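Local coordinates for cytosine-specific methyltransferase (Escherichia coli O157:H7 EDL933, PDB 3G7U), which probably transfers a methyl group from S-adenosyl-L-methionine to carbon 5 of cytosine in DNA, at residues 77-82 and 117-122; 148-153 and 163-168; 73-78 and 101-106; 8-13 and 27-32. All blocks are in the same frame, centred on the assembly; numbering follows the deposited sequence. Where two conformers were deposited one is given.

Interaction 1: residues 77-82 and 117-122; sequences GGPPCQ and AENVPG
The flat carboxamide of Asn-119 meets Pro-79 with both of its polar atoms: ND2 reaches back to the carbonyl, while OD1 lies 3.8 Å from CG of the pyrrolidine ring, the two side chains crossing at about a right angle. The pair joins two signature motifs of C5-methyltransferases, the Pro-Cys loop that follows strand 74-77 and the Glu-Asn-Val sequence at the end of strand 114-119, its valine just past it. It illustrates how the loop that carries the predicted active-site cysteine is tied to the sheet it leaves. Where the strands part, a parallel bridge pairs Gly-77 with Ala-117, and Glu-118 N donates to Gly-77 O at 3.0 Å. Just beyond, CD of Pro-79 rests on CB of Ala-117 at 3.7 Å, and the proline continues onto Tyr-100 and Phe-103 of helix 94-110. Glu-118 has CG between the backbone N and the carbonyl carbon (chi1 61°), and its bent chain carries OE1 to 3.5 Å from CA of Gly-78, while OE2 forms a salt bridge with Arg-164. Farther along the loop, CB of that cysteine, Cys-81, approaches Asn-119 ND2 at 4.2 Å. Pro-79 O is gripped twice: weakly by Asn-119 ND2 at 2.9 Å, with a bent N-H...O angle of 116°, and by a water that also donates to Glu-118 O, 2.8 Å from each oxygen.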
loop_
_atom_site.group_PDB
_atom_site.type_symbol
_atom_site.label_atom_id
_atom_site.label_comp_id
_atom_site.label_asym_id
_atom_site.label_seq_id
_atom_site.Cartn_x
_atom_site.Cartn_y
_atom_site.Cartn_z
ATOM N N GLY A 77 -10.370 1.965 2.463
ATOM C CA GLY A 77 -9.580 3.171 2.309
ATOM C C GLY A 77 -8.726 3.460 3.522
ATOM O O GLY A 77 -8.732 2.691 4.488
ATOM N N GLY A 78 -8.048 4.592 3.478
ATOM C CA GLY A 78 -7.247 5.073 4.618
ATOM C C GLY A 78 -7.728 6.406 5.157
ATOM O O GLY A 78 -7.179 7.427 4.797
ATOM N N PRO A 79 -8.715 6.406 6.065
ATOM C CA PRO A 79 -9.180 7.685 6.560
ATOM C C PRO A 79 -8.045 8.382 7.310
ATOM O O PRO A 79 -7.367 7.744 8.116
ATOM C CB PRO A 79 -10.307 7.305 7.515
ATOM C CG PRO A 79 -10.117 5.944 7.840
ATOM C CD PRO A 79 -9.478 5.295 6.657
ATOM N N PRO A 80 -7.823 9.672 7.024
ATOM C CA PRO A 80 -6.736 10.389 7.679
ATOM C C PRO A 80 -7.092 10.638 9.126
ATOM O O PRO A 80 -8.246 10.572 9.521
ATOM C CB PRO A 80 -6.681 11.725 6.929
ATOM C CG PRO A 80 -7.550 11.556 5.716
ATOM C CD PRO A 80 -8.566 10.545 6.108
ATOM N N CYS A 81 -6.087 10.913 9.923
ATOM C CA CYS A 81 -6.296 11.164 11.312
ATOM C C CYS A 81 -5.181 12.106 11.692
ATOM O O CYS A 81 -4.084 11.975 11.162
ATOM C CB CYS A 81 -6.171 9.838 12.065
ATOM S SG CYS A 81 -6.290 9.956 13.834
ATOM N N GLN A 82 -5.465 13.051 12.592
ATOM C CA GLN A 82 -4.441 13.936 13.180
ATOM C C GLN A 82 -3.269 13.129 13.791
ATOM O O GLN A 82 -2.105 13.486 13.600
ATOM C CB GLN A 82 -5.081 14.871 14.212
ATOM C CG GLN A 82 -4.113 15.845 14.897
ATOM C CD GLN A 82 -4.743 16.612 16.064
ATOM O OE1 GLN A 82 -5.973 16.688 16.208
ATOM N NE2 GLN A 82 -3.890 17.192 16.904
ATOM N N ALA A 117 -11.139 -0.045 6.805
ATOM C CA ALA A 117 -10.295 1.149 6.946
ATOM C C ALA A 117 -8.941 0.720 7.483
ATOM O O ALA A 117 -8.859 -0.208 8.290
ATOM C CB ALA A 117 -10.915 2.130 7.895
ATOM N N GLU A 118 -7.891 1.356 6.989
ATOM C CA GLU A 118 -6.531 1.087 7.495
ATOM C C GLU A 118 -6.017 2.377 8.112
ATOM O O GLU A 118 -6.276 3.474 7.594
ATOM C CB GLU A 118 -5.620 0.570 6.383
ATOM C CG GLU A 118 -5.394 1.512 5.172
ATOM C CD GLU A 118 -4.293 2.572 5.397
ATOM O OE1 GLU A 118 -4.100 3.448 4.522
ATOM O OE2 GLU A 118 -3.600 2.524 6.437
ATOM N N ASN A 119 -5.309 2.280 9.240
ATOM C CA ASN A 119 -4.743 3.459 9.859
ATOM C C ASN A 119 -3.342 3.103 10.399
ATOM O O ASN A 119 -3.077 1.963 10.718
ATOM C CB ASN A 119 -5.595 3.980 11.011
ATOM C CG ASN A 119 -6.835 4.742 10.546
ATOM O OD1 ASN A 119 -7.879 4.133 10.354
ATOM N ND2 ASN A 119 -6.729 6.076 10.401
ATOM N N VAL A 120 -2.469 4.088 10.487
ATOM C CA VAL A 120 -1.164 3.892 11.161
ATOM C C VAL A 120 -1.330 4.141 12.661
ATOM O O VAL A 120 -2.276 4.821 13.077
ATOM C CB VAL A 120 -0.096 4.851 10.556
ATOM C CG1 VAL A 120 0.217 4.444 9.135
ATOM C CG2 VAL A 120 -0.575 6.300 10.609
ATOM N N PRO A 121 -0.396 3.610 13.501
ATOM C CA PRO A 121 -0.410 3.974 14.927
ATOM C C PRO A 121 -0.530 5.475 15.171
ATOM O O PRO A 121 0.032 6.269 14.419
ATOM C CB PRO A 121 0.942 3.438 15.419
ATOM C CG PRO A 121 1.111 2.175 14.607
ATOM C CD PRO A 121 0.660 2.614 13.212
ATOM N N GLY A 122 -1.280 5.848 16.208
ATOM C CA GLY A 122 -1.649 7.225 16.460
ATOM C C GLY A 122 -3.152 7.296 16.625
ATOM O O GLY A 122 -3.670 8.098 17.404
HETATM O O HOH W 1 -5.349 6.114 7.131
#

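Interaction 2: residues 148-153 and 163-168; sequences PIKVKA and TRYFFI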
loop_
_atom_site.group_PDB
_atom_site.type_symbol
_atom_site.label_atom_id
_atom_site.label_comp_id
_atom_site.label_asym_id
_atom_site.label_seq_id
_atom_site.Cartn_x
_atom_site.Cartn_y
_atom_site.Cartn_z
ATOM N N PRO A 148 -10.211 -4.102 16.532
ATOM C CA PRO A 148 -9.063 -3.725 15.697
ATOM C C PRO A 148 -8.082 -4.861 15.475
ATOM O O PRO A 148 -7.764 -5.618 16.401
ATOM C CB PRO A 148 -8.385 -2.657 16.511
ATOM C CG PRO A 148 -9.461 -2.084 17.351
ATOM C CD PRO A 148 -10.345 -3.212 17.698
ATOM N N ILE A 149 -7.643 -4.984 14.230
ATOM C CA ILE A 149 -6.660 -5.965 13.801
ATOM C C ILE A 149 -5.354 -5.155 13.699
ATOM O O ILE A 149 -5.298 -4.161 13.003
ATOM C CB ILE A 149 -7.121 -6.596 12.454
ATOM C CG1 ILE A 149 -8.379 -7.456 12.663
ATOM C CG2 ILE A 149 -6.057 -7.452 11.832
ATOM C CD1 ILE A 149 -8.881 -8.105 11.416
ATOM N N LYS A 150 -4.339 -5.501 14.481
ATOM C CA LYS A 150 -3.052 -4.802 14.403
ATOM C C LYS A 150 -2.100 -5.821 13.817
ATOM O O LYS A 150 -1.948 -6.934 14.347
ATOM C CB LYS A 150 -2.581 -4.317 15.779
ATOM C CG LYS A 150 -1.382 -3.357 15.703
ATOM C CD LYS A 150 -0.925 -2.886 17.095
ATOM C CE LYS A 150 0.097 -1.754 16.954
ATOM N NZ LYS A 150 0.642 -1.146 18.251
ATOM N N VAL A 151 -1.518 -5.517 12.665
ATOM C CA VAL A 151 -0.675 -6.525 12.013
ATOM C C VAL A 151 0.732 -6.009 11.808
ATOM O O VAL A 151 0.924 -4.818 11.690
ATOM C CB VAL A 151 -1.226 -7.015 10.653
ATOM C CG1 VAL A 151 -2.562 -7.733 10.817
ATOM C CG2 VAL A 151 -1.351 -5.873 9.675
ATOM N N LYS A 152 1.686 -6.925 11.746
ATOM C CA LYS A 152 3.071 -6.603 11.401
ATOM C C LYS A 152 3.239 -7.190 10.009
ATOM O O LYS A 152 2.983 -8.353 9.798
ATOM C CB LYS A 152 4.038 -7.261 12.405
ATOM C CG LYS A 152 5.501 -6.786 12.322
ATOM C CD LYS A 152 6.373 -7.358 13.458
ATOM C CE LYS A 152 6.698 -8.836 13.221
ATOM N NZ LYS A 152 7.506 -9.480 14.319
ATOM N N ALA A 153 3.668 -6.369 9.057
ATOM C CA ALA A 153 3.690 -6.776 7.668
ATOM C C ALA A 153 4.497 -8.005 7.412
ATOM O O ALA A 153 4.148 -8.831 6.540
ATOM C CB ALA A 153 4.166 -5.600 6.758
ATOM N N THR A 163 3.894 -1.682 11.148
ATOM C CA THR A 163 2.625 -2.123 11.709
ATOM C C THR A 163 1.486 -1.240 11.194
ATOM O O THR A 163 1.693 -0.080 10.851
ATOM C CB THR A 163 2.624 -2.166 13.251
ATOM O OG1 THR A 163 2.906 -0.866 13.756
ATOM C CG2 THR A 163 3.683 -3.126 13.778
ATOM N N ARG A 164 0.279 -1.807 11.159
ATOM C CA ARG A 164 -0.892 -1.159 10.562
ATOM C C ARG A 164 -2.110 -1.618 11.346
ATOM O O ARG A 164 -2.149 -2.775 11.709
ATOM C CB ARG A 164 -1.065 -1.686 9.131
ATOM C CG ARG A 164 -1.660 -0.707 8.140
ATOM C CD ARG A 164 -0.575 0.171 7.536
ATOM N NE ARG A 164 -1.124 1.363 6.902
ATOM C CZ ARG A 164 -0.392 2.272 6.267
ATOM N NH1 ARG A 164 -0.972 3.326 5.715
ATOM N NH2 ARG A 164 0.920 2.133 6.176
ATOM N N TYR A 165 -3.100 -0.744 11.559
ATOM C CA TYR A 165 -4.374 -1.190 12.128
ATOM C C TYR A 165 -5.366 -1.368 10.988
ATOM O O TYR A 165 -5.390 -0.554 10.061
ATOM C CB TYR A 165 -4.946 -0.131 13.035
ATOM C CG TYR A 165 -4.316 -0.029 14.411
ATOM C CD1 TYR A 165 -4.655 -0.922 15.432
ATOM C CD2 TYR A 165 -3.434 1.004 14.699
ATOM C CE1 TYR A 165 -4.087 -0.796 16.721
ATOM C CE2 TYR A 165 -2.859 1.139 15.985
ATOM C CZ TYR A 165 -3.195 0.235 16.974
ATOM O OH TYR A 165 -2.657 0.389 18.229
ATOM N N PHE A 166 -6.174 -2.422 11.044
ATOM C CA PHE A 166 -7.303 -2.561 10.132
ATOM C C PHE A 166 -8.592 -2.600 10.921
ATOM O O PHE A 166 -8.692 -3.315 11.915
ATOM C CB PHE A 166 -7.159 -3.824 9.332
ATOM C CG PHE A 166 -6.064 -3.769 8.316
ATOM C CD1 PHE A 166 -6.327 -3.346 7.019
ATOM C CD2 PHE A 166 -4.755 -4.124 8.647
ATOM C CE1 PHE A 166 -5.289 -3.295 6.035
ATOM C CE2 PHE A 166 -3.721 -4.063 7.667
ATOM C CZ PHE A 166 -4.004 -3.657 6.371
ATOM N N PHE A 167 -9.575 -1.818 10.467
ATOM C CA PHE A 167 -10.881 -1.733 11.103
ATOM C C PHE A 167 -11.891 -2.237 10.094
ATOM O O PHE A 167 -12.008 -1.631 9.044
ATOM C CB PHE A 167 -11.208 -0.301 11.482
ATOM C CG PHE A 167 -10.240 0.292 12.479
ATOM C CD1 PHE A 167 -10.390 0.061 13.835
ATOM C CD2 PHE A 167 -9.165 1.068 12.050
ATOM C CE1 PHE A 167 -9.475 0.598 14.769
ATOM C CE2 PHE A 167 -8.248 1.612 12.966
ATOM C CZ PHE A 167 -8.404 1.378 14.317
ATOM N N ILE A 168 -12.575 -3.355 10.407
ATOM C CA ILE A 168 -13.441 -4.041 9.422
ATOM C C ILE A 168 -14.876 -4.090 9.972
ATOM O O ILE A 168 -15.079 -4.292 11.171
ATOM C CB ILE A 168 -12.923 -5.457 9.090
ATOM C CG1 ILE A 168 -11.583 -5.379 8.365
ATOM C CG2 ILE A 168 -13.930 -6.250 8.214
ATOM C CD1 ILE A 168 -10.790 -6.670 8.409
#
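Lys-150 and Tyr-165 are brought together by different first torsions. CG of the lysine stands anti to its backbone N (chi1 -169°) with the chain extended beyond, whereas CG of the tyrosine stands beside its own N, anti to the carbonyl carbon (chi1 -78°). The lysine lays CG over one face of the Tyr-165 ring, 4.2 Å from the centroid and displaced toward the rim, a CH-pi contact. Farther out, CE comes to 3.7 Å from Tyr-165 OH.

The two segments are the arms of an antiparallel beta hairpin, strands 143-152 and 163-171, at the margin of the mixed sheet. Ile-149 with Phe-166 and Val-151 with Arg-164 are the hydrogen-bonded pairs, each closed by two backbone bonds, among them Phe-166 N to Ile-149 O at 2.8 Å. Lys-150 with Tyr-165 and Lys-152 with Thr-163 are the non-hydrogen-bonded pairs, with their side chains on the other face. On the face of Ile-149 and Val-151, CG2 of Val-151 touches the edge of the Phe-166 ring at CE2, 3.6 Å away, and CD1 of Ile-149 meets CD1 of Ile-168. Helix 353-367 packs on this face, placing Val-355 against Phe-166. At the end of the paired segments away from the turn, CG of Pro-148 lies 3.7 Å from CE1 of Phe-167.

The contact thus divides its chemistry by face: mostly hydrocarbon packing under the helix, with Arg-164 leading away to a salt bridge with Glu-118, while on the more exposed face an amphipathic lysine applies its methylenes to an aromatic ring and brings its ammonium group beside the phenol oxygen, NZ 3.6 Å from Tyr-165 OH.

Interaction 3: residues 73-78 and 101-106; sequences DGIIGG and MHFYRL
CE1 of Phe-103 lies against Gly-77 and Ile-75, 3.8 Å from Gly-77 N and 4.0 Å from CG2 of Ile-75, while the carbonyl O of Ile-76 approaches the ring at its edge, near its plane. Because Gly-77 has no side chain, the ring can come directly against the strand's backbone. Beside it, CD1 of Ile-75 packs on the carbonyl O of Leu-106 at 3.9 Å.

The first torsion of Phe-103 sends CG toward the strand, anti to the backbone N (chi1 -180°), and neighbours hold the ring there. Leu-8 and Ala-117, from the two flanking strands, touch it, and its CD2 lies over the centre of one face of the Tyr-104 ring, 3.7 Å above the plane. The axes of segment 101-106 and strand 74-77 run nearly antiparallel, at 170°, 9.9 Å apart at closest approach, as expected in the beta-alpha-beta crossover that continues into strand 114-119.

On the helix, Arg-105 NE donates in the ring plane to His-102 ND1 at 3.1 Å, and NH1 forms a salt bridge with Glu-109. The chemistry is therefore layered, hydrocarbon against bare backbone at the strand and polar pairing beyond it; an accepting ND1 would be consistent with a neutral imidazole.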
loop_
_atom_site.group_PDB
_atom_site.type_symbol
_atom_site.label_atom_id
_atom_site.label_comp_id
_atom_site.label_asym_id
_atom_site.label_seq_id
_atom_site.Cartn_x
_atom_site.Cartn_y
_atom_site.Cartn_z
ATOM N N ASP A 73 -20.188 -2.994 -3.118
ATOM C CA ASP A 73 -20.122 -4.091 -2.179
ATOM C C ASP A 73 -19.152 -3.794 -1.056
ATOM O O ASP A 73 -19.419 -4.121 0.098
ATOM C CB ASP A 73 -19.786 -5.371 -2.919
ATOM C CG ASP A 73 -20.803 -5.661 -3.989
ATOM O OD1 ASP A 73 -22.006 -5.735 -3.632
ATOM O OD2 ASP A 73 -20.425 -5.734 -5.174
ATOM N N GLY A 74 -18.067 -3.092 -1.362
ATOM C CA GLY A 74 -17.137 -2.729 -0.281
ATOM C C GLY A 74 -16.653 -1.303 -0.383
ATOM O O GLY A 74 -16.450 -0.831 -1.484
ATOM N N ILE A 75 -16.517 -0.599 0.747
ATOM C CA ILE A 75 -15.793 0.678 0.772
ATOM C C ILE A 75 -14.493 0.439 1.576
ATOM O O ILE A 75 -14.565 0.016 2.750
ATOM C CB ILE A 75 -16.628 1.770 1.405
ATOM C CG1 ILE A 75 -17.738 2.173 0.412
ATOM C CG2 ILE A 75 -15.819 3.060 1.702
ATOM C CD1 ILE A 75 -18.793 3.030 1.069
ATOM N N ILE A 76 -13.345 0.659 0.922
ATOM C CA ILE A 76 -12.052 0.442 1.577
ATOM C C ILE A 76 -11.298 1.764 1.541
ATOM O O ILE A 76 -11.599 2.634 0.724
ATOM C CB ILE A 76 -11.272 -0.724 0.937
ATOM C CG1 ILE A 76 -10.767 -0.352 -0.452
ATOM C CG2 ILE A 76 -12.186 -2.028 0.895
ATOM C CD1 ILE A 76 -10.052 -1.471 -1.235
ATOM N N GLY A 77 -10.370 1.965 2.463
ATOM C CA GLY A 77 -9.580 3.171 2.309
ATOM C C GLY A 77 -8.726 3.460 3.522
ATOM O O GLY A 77 -8.732 2.691 4.488
ATOM N N GLY A 78 -8.048 4.592 3.478
ATOM C CA GLY A 78 -7.247 5.073 4.618
ATOM C C GLY A 78 -7.728 6.406 5.157
ATOM O O GLY A 78 -7.179 7.427 4.797
ATOM N N MET A 101 -14.118 11.322 9.796
ATOM C CA MET A 101 -15.561 11.207 9.982
ATOM C C MET A 101 -16.326 11.086 8.661
ATOM O O MET A 101 -17.344 10.394 8.609
ATOM C CB MET A 101 -16.082 12.414 10.760
ATOM C CG MET A 101 -15.776 12.419 12.281
ATOM S SD MET A 101 -16.384 10.976 13.191
ATOM C CE MET A 101 -17.997 10.628 12.463
ATOM N N HIS A 102 -15.814 11.728 7.603
ATOM C CA HIS A 102 -16.424 11.638 6.247
ATOM C C HIS A 102 -16.311 10.261 5.645
ATOM O O HIS A 102 -17.196 9.834 4.897
ATOM C CB HIS A 102 -15.787 12.654 5.291
ATOM C CG HIS A 102 -16.167 14.072 5.570
ATOM N ND1 HIS A 102 -17.474 14.500 5.589
ATOM C CD2 HIS A 102 -15.411 15.157 5.863
ATOM C CE1 HIS A 102 -17.506 15.792 5.862
ATOM N NE2 HIS A 102 -16.269 16.212 6.049
ATOM N N PHE A 103 -15.217 9.549 5.938
ATOM C CA PHE A 103 -15.105 8.158 5.509
ATOM C C PHE A 103 -16.301 7.378 6.035
ATOM O O PHE A 103 -16.958 6.617 5.302
ATOM C CB PHE A 103 -13.788 7.480 6.004
ATOM C CG PHE A 103 -13.620 6.037 5.574
ATOM C CD1 PHE A 103 -12.998 5.739 4.380
ATOM C CD2 PHE A 103 -14.020 4.973 6.406
ATOM C CE1 PHE A 103 -12.839 4.427 3.993
ATOM C CE2 PHE A 103 -13.873 3.671 6.025
ATOM C CZ PHE A 103 -13.276 3.383 4.830
ATOM N N TYR A 104 -16.530 7.503 7.330
ATOM C CA TYR A 104 -17.569 6.736 7.990
ATOM C C TYR A 104 -18.969 7.264 7.636
ATOM O O TYR A 104 -19.896 6.482 7.586
ATOM C CB TYR A 104 -17.345 6.654 9.502
ATOM C CG TYR A 104 -16.199 5.710 9.780
ATOM C CD1 TYR A 104 -16.402 4.351 9.764
ATOM C CD2 TYR A 104 -14.901 6.191 9.999
ATOM C CE1 TYR A 104 -15.350 3.445 9.957
ATOM C CE2 TYR A 104 -13.834 5.295 10.222
ATOM C CZ TYR A 104 -14.071 3.942 10.200
ATOM O OH TYR A 104 -13.051 3.046 10.412
ATOM N N ARG A 105 -19.071 8.552 7.354
ATOM C CA ARG A 105 -20.345 9.090 6.829
ATOM C C ARG A 105 -20.691 8.421 5.514
ATOM O O ARG A 105 -21.830 8.001 5.295
ATOM C CB ARG A 105 -20.300 10.612 6.702
ATOM C CG ARG A 105 -21.519 11.208 6.024
ATOM C CD ARG A 105 -21.412 12.733 5.866
ATOM N NE ARG A 105 -20.233 13.178 5.098
ATOM C CZ ARG A 105 -20.107 13.111 3.768
ATOM N NH1 ARG A 105 -21.093 12.610 3.018
ATOM N NH2 ARG A 105 -18.991 13.549 3.171
ATOM N N LEU A 106 -19.705 8.304 4.628
ATOM C CA LEU A 106 -19.905 7.666 3.330
ATOM C C LEU A 106 -20.264 6.210 3.446
ATOM O O LEU A 106 -21.096 5.718 2.704
ATOM C CB LEU A 106 -18.685 7.867 2.427
ATOM C CG LEU A 106 -18.531 9.294 1.912
ATOM C CD1 LEU A 106 -17.239 9.444 1.128
ATOM C CD2 LEU A 106 -19.718 9.608 0.981
#

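Interaction 4: residues 8-13 and 27-32; sequences LFSGVG and KMAVEI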
loop_
_atom_site.group_PDB
_atom_site.type_symbol
_atom_site.label_atom_id
_atom_site.label_comp_id
_atom_site.label_asym_id
_atom_site.label_seq_id
_atom_site.Cartn_x
_atom_site.Cartn_y
_atom_site.Cartn_z
ATOM N N LEU A 8 -11.273 4.900 -1.044
ATOM C CA LEU A 8 -11.196 6.263 -0.615
ATOM C C LEU A 8 -9.824 6.560 -0.019
ATOM O O LEU A 8 -9.336 5.768 0.760
ATOM C CB LEU A 8 -12.276 6.525 0.426
ATOM C CG LEU A 8 -13.720 6.243 -0.053
ATOM C CD1 LEU A 8 -14.715 6.595 1.094
ATOM C CD2 LEU A 8 -14.074 7.069 -1.311
ATOM N N PHE A 9 -9.239 7.708 -0.382
ATOM C CA PHE A 9 -7.898 8.089 0.052
ATOM C C PHE A 9 -6.948 7.017 -0.480
ATOM O O PHE A 9 -6.155 6.453 0.262
ATOM C CB PHE A 9 -7.843 8.140 1.568
ATOM C CG PHE A 9 -8.921 8.987 2.188
ATOM C CD1 PHE A 9 -8.807 10.367 2.224
ATOM C CD2 PHE A 9 -10.009 8.382 2.810
ATOM C CE1 PHE A 9 -9.820 11.133 2.820
ATOM C CE2 PHE A 9 -11.010 9.137 3.403
ATOM C CZ PHE A 9 -10.897 10.494 3.418
ATOM N N SER A 10 -7.022 6.749 -1.771
ATOM C CA SER A 10 -6.405 5.567 -2.318
ATOM C C SER A 10 -4.880 5.634 -2.405
ATOM O O SER A 10 -4.200 4.572 -2.473
ATOM C CB SER A 10 -6.931 5.344 -3.750
ATOM O OG SER A 10 -6.507 6.405 -4.634
ATOM N N GLY A 11 -4.331 6.856 -2.440
ATOM C CA GLY A 11 -2.914 7.045 -2.816
ATOM C C GLY A 11 -2.653 6.348 -4.135
ATOM O O GLY A 11 -3.540 6.308 -5.022
ATOM N N VAL A 12 -1.473 5.724 -4.272
ATOM C CA VAL A 12 -1.127 5.100 -5.574
ATOM C C VAL A 12 -1.721 3.732 -5.792
ATOM O O VAL A 12 -1.729 3.243 -6.920
ATOM C CB VAL A 12 0.420 4.927 -5.763
ATOM C CG1 VAL A 12 1.065 6.275 -5.770
ATOM C CG2 VAL A 12 1.021 4.031 -4.665
ATOM N N GLY A 13 -2.256 3.138 -4.727
ATOM C CA GLY A 13 -3.034 1.915 -4.863
ATOM C C GLY A 13 -2.461 0.658 -4.226
ATOM O O GLY A 13 -2.682 -0.442 -4.735
ATOM N N LYS A 27 -13.542 -0.342 -8.613
ATOM C CA LYS A 27 -14.318 0.394 -9.639
ATOM C C LYS A 27 -13.983 1.881 -9.654
ATOM O O LYS A 27 -14.113 2.535 -10.694
ATOM C CB LYS A 27 -15.822 0.233 -9.428
ATOM C CG LYS A 27 -16.368 -1.146 -9.692
ATOM C CD LYS A 27 -16.151 -1.523 -11.145
ATOM C CE LYS A 27 -17.191 -2.509 -11.601
ATOM N NZ LYS A 27 -16.861 -3.070 -12.926
ATOM N N MET A 28 -13.503 2.405 -8.533
ATOM C CA MET A 28 -13.287 3.845 -8.397
ATOM C C MET A 28 -12.200 4.035 -7.350
ATOM O O MET A 28 -12.249 3.385 -6.317
ATOM C CB MET A 28 -14.554 4.580 -7.910
ATOM C CG MET A 28 -14.445 6.154 -7.713
ATOM S SD MET A 28 -16.015 6.894 -7.107
ATOM C CE MET A 28 -16.760 6.849 -8.723
ATOM N N ALA A 29 -11.265 4.945 -7.619
ATOM C CA ALA A 29 -10.342 5.423 -6.577
ATOM C C ALA A 29 -10.555 6.913 -6.346
ATOM O O ALA A 29 -10.708 7.679 -7.332
ATOM C CB ALA A 29 -8.895 5.144 -7.015
ATOM N N VAL A 30 -10.601 7.358 -5.084
ATOM C CA VAL A 30 -10.731 8.771 -4.770
ATOM C C VAL A 30 -9.462 9.210 -4.037
ATOM O O VAL A 30 -9.106 8.653 -3.000
ATOM C CB VAL A 30 -11.961 9.087 -3.878
ATOM C CG1 VAL A 30 -12.045 10.607 -3.553
ATOM C CG2 VAL A 30 -13.271 8.625 -4.573
ATOM N N GLU A 31 -8.786 10.184 -4.620
ATOM C CA GLU A 31 -7.499 10.666 -4.034
ATOM C C GLU A 31 -7.289 12.119 -4.414
ATOM O O GLU A 31 -7.370 12.446 -5.569
ATOM C CB GLU A 31 -6.370 9.783 -4.603
ATOM C CG GLU A 31 -4.921 10.222 -4.280
ATOM C CD GLU A 31 -4.679 10.437 -2.808
ATOM O OE1 GLU A 31 -5.009 9.549 -2.000
ATOM O OE2 GLU A 31 -4.169 11.514 -2.428
ATOM N N ILE A 32 -7.034 12.973 -3.429
ATOM C CA ILE A 32 -6.795 14.411 -3.658
ATOM C C ILE A 32 -5.436 14.741 -4.316
ATOM O O ILE A 32 -5.324 15.705 -5.047
ATOM C CB ILE A 32 -7.044 15.251 -2.347
ATOM C CG1 ILE A 32 -7.243 16.751 -2.624
ATOM C CG2 ILE A 32 -5.897 15.110 -1.327
ATOM C CD1 ILE A 32 -8.370 17.112 -3.631
#
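The glycine-rich loop after the first strand of a Rossmann-like methyltransferase fold meets the end of the second strand here, Gly-11 facing Glu-31. The Phe-Ser-Gly-Val-Gly sequence corresponds to the first conserved motif of C5-methyltransferases, which in relatives lines the S-adenosyl-L-methionine pocket. Strands 4-8 and 25-30 finish together at a parallel bridge between Leu-8 and Val-30, whose side chains lie side by side and point the same way, CD2 of Leu-8 being 3.7 Å from CG2 of Val-30. The chain then turns, and Val-30 O receives two donors from it, Ser-10 N at 3.1 Å and, more weakly, Phe-9 N.

Ser-10 opens a type II' turn that ends at Gly-13, the N-cap of helix 14-22. Its OG donates to Gly-11 O at 3.0 Å and also packs against CB of Glu-31, with Ala-29 CB close by. Positive phi at Gly-11 (52°) is readily accommodated by glycine.

Glu-31 has CG anti to the backbone N (chi1 172°) and bends at chi2, curling its carboxylate over the loop. OE2 accepts from Asp-33 N. The other oxygen, OE1, accepts from Gly-11 N at 2.8 Å, the donor standing above the carboxylate plane, 38° out of it.

How the interactions relate
All four contacts involve one mixed sheet: interactions 4, 1 and 2 join strand neighbours, and interaction 3 packs a helix on it. Interactions 1 and 3 share Gly-77 and Gly-78, so the same strand end is paired with a strand in one and roofed by a helix in the other; their centres lie 11 Å apart. Interaction 4 joins them through Leu-8, whose N is 2.9 Å from Ile-76 O, and Phe-9, whose ring packs on Pro-80. Interaction 2 abuts interaction 1 through the 2.8 Å salt bridge between Glu-118 OE2 and Arg-164 NE. The side chains of Phe-167, Phe-103 and Phe-9 lie about 9, 10 and 10 Å from that of Cys-81, the predicted active site carried by interaction 1.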